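Local coordinates for spindle assembly abnormal protein 6 (Caenorhabditis elegans, PDB 4G79), which is a central scaffolding component of centrioles, its globular N-terminal domain linking coiled-coil homodimers into the assembly that sets their ninefold symmetry, at residues A[89-92]-A[93-97]. Sequence-based numbering, arbitrary orientation.
Sequences FDAF and PKVII
The start of helix 92-102 is where Phe92 meets Ile96, one turn on, in the conformer of Ile96 described here. Two i to i+4 backbone bonds set the turn: Val95 N gives its hydrogen to Ala91 O at 3.1 Å, and Ile96 N to Phe92 O at 3.0 Å. Pro93, with no N-H to give, fits in this first turn, and its CD lies 3.3 Å from Phe89 O. With CG of Phe92 anti to the backbone N (chi1 177°) and beside the carbonyl carbon, the ring swings to where Ile96 CG1 lies over one face, 3.3 Å from Phe92 CE1. Tyr76, Leu53 and an edge-to-face Phe134 also meet this ring, while Ile128 of the second subunit packs on Val95 and Ile96. On the exposed side, the extended chain of Lys94 runs past Asp90 O; in one of two Asp90 conformers OD2 lies 3.5 Å from Lys94 NZ, a long and doubtful salt bridge. A serine in place of Phe92 would probably open a gap beneath Ile96 CG1 and leave Tyr76 and Phe134 without their ring partner. The arrangement is that of an amphipathic helix start, proline in its first turn, packed against the beta-sandwich of the SAS-6 N-terminal domain.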
loop_
_atom_site.group_PDB
_atom_site.type_symbol
_atom_site.label_atom_id
_atom_site.label_comp_id
_atom_site.label_asym_id
_atom_site.label_seq_id
_atom_site.Cartn_x
_atom_site.Cartn_y
_atom_site.Cartn_z
ATOM N N PHE A 89 6.319 15.099 -8.680
ATOM C CA PHE A 89 5.608 16.185 -8.022
ATOM C C PHE A 89 4.672 16.954 -8.965
ATOM O O PHE A 89 3.584 17.281 -8.543
ATOM C CB PHE A 89 6.627 17.117 -7.363
ATOM C CG PHE A 89 6.076 18.312 -6.641
ATOM C CD1 PHE A 89 5.137 18.160 -5.615
ATOM C CD2 PHE A 89 6.501 19.598 -6.968
ATOM C CE1 PHE A 89 4.654 19.271 -4.926
ATOM C CE2 PHE A 89 5.993 20.714 -6.290
ATOM C CZ PHE A 89 5.084 20.545 -5.273
ATOM N N ASP A 90 5.075 17.209 -10.229
ATOM C CA ASP A 90 4.292 17.920 -11.250
ATOM C C ASP A 90 2.989 17.171 -11.596
ATOM O O ASP A 90 1.930 17.771 -11.765
ATOM C CB ASP A 90 5.148 18.084 -12.522
ATOM C CG ASP A 90 4.522 18.956 -13.592
ATOM O OD1 ASP A 90 4.586 20.195 -13.455
ATOM O OD2 ASP A 90 3.989 18.398 -14.577
ATOM N N ALA A 91 3.093 15.855 -11.754
ATOM C CA ALA A 91 1.952 15.027 -12.142
ATOM C C ALA A 91 1.045 14.716 -10.942
ATOM O O ALA A 91 -0.152 14.496 -11.125
ATOM C CB ALA A 91 2.449 13.736 -12.761
ATOM N N PHE A 92 1.606 14.706 -9.729
ATOM C CA PHE A 92 0.867 14.311 -8.527
ATOM C C PHE A 92 -0.488 15.014 -8.340
ATOM O O PHE A 92 -1.448 14.265 -8.145
ATOM C CB PHE A 92 1.711 14.471 -7.267
ATOM C CG PHE A 92 0.999 14.144 -5.978
ATOM C CD1 PHE A 92 0.648 12.826 -5.672
ATOM C CD2 PHE A 92 0.780 15.126 -5.020
ATOM C CE1 PHE A 92 0.053 12.511 -4.453
ATOM C CE2 PHE A 92 0.182 14.810 -3.800
ATOM C CZ PHE A 92 -0.196 13.508 -3.531
ATOM N N PRO A 93 -0.663 16.371 -8.391
ATOM C CA PRO A 93 -2.021 16.918 -8.159
ATOM C C PRO A 93 -3.020 16.494 -9.249
ATOM O O PRO A 93 -4.156 16.193 -8.947
ATOM C CB PRO A 93 -1.801 18.440 -8.152
ATOM C CG PRO A 93 -0.520 18.646 -8.935
ATOM C CD PRO A 93 0.325 17.465 -8.580
ATOM N N LYS A 94 -2.578 16.424 -10.480
ATOM C CA LYS A 94 -3.393 16.029 -11.627
ATOM C C LYS A 94 -3.957 14.612 -11.457
ATOM O O LYS A 94 -5.139 14.387 -11.668
ATOM C CB LYS A 94 -2.543 16.090 -12.921
ATOM C CG LYS A 94 -1.791 17.412 -13.136
ATOM C CD LYS A 94 -0.887 17.341 -14.370
ATOM C CE LYS A 94 -0.224 18.661 -14.668
ATOM N NZ LYS A 94 0.714 18.551 -15.818
ATOM N N VAL A 95 -3.094 13.659 -11.121
ATOM C CA VAL A 95 -3.466 12.245 -10.975
ATOM C C VAL A 95 -4.357 12.077 -9.737
ATOM O O VAL A 95 -5.343 11.351 -9.794
ATOM C CB VAL A 95 -2.189 11.345 -10.954
ATOM C CG1 VAL A 95 -2.555 9.883 -10.834
ATOM C CG2 VAL A 95 -1.363 11.540 -12.238
ATOM N N ILE A 96 -4.061 12.780 -8.627
ATOM C CA ILE A 96 -4.911 12.695 -7.421
ATOM C C ILE A 96 -6.288 13.288 -7.690
ATOM O O ILE A 96 -7.305 12.714 -7.276
ATOM C CB ILE A 96 -4.260 13.352 -6.167
ATOM C CG1 ILE A 96 -3.043 12.538 -5.707
ATOM C CG2 ILE A 96 -5.276 13.594 -4.988
ATOM C CD1 ILE A 96 -3.274 11.026 -5.330
ATOM N N ILE A 97 -6.344 14.424 -8.408
ATOM C CA ILE A 97 -7.631 15.075 -8.685
ATOM C C ILE A 97 -8.428 14.181 -9.633
ATOM O O ILE A 97 -9.621 13.998 -9.413
ATOM C CB ILE A 97 -7.421 16.527 -9.185
ATOM C CG1 ILE A 97 -7.014 17.395 -7.975
ATOM C CG2 ILE A 97 -8.669 17.097 -9.867
ATOM C CD1 ILE A 97 -6.297 18.725 -8.300
#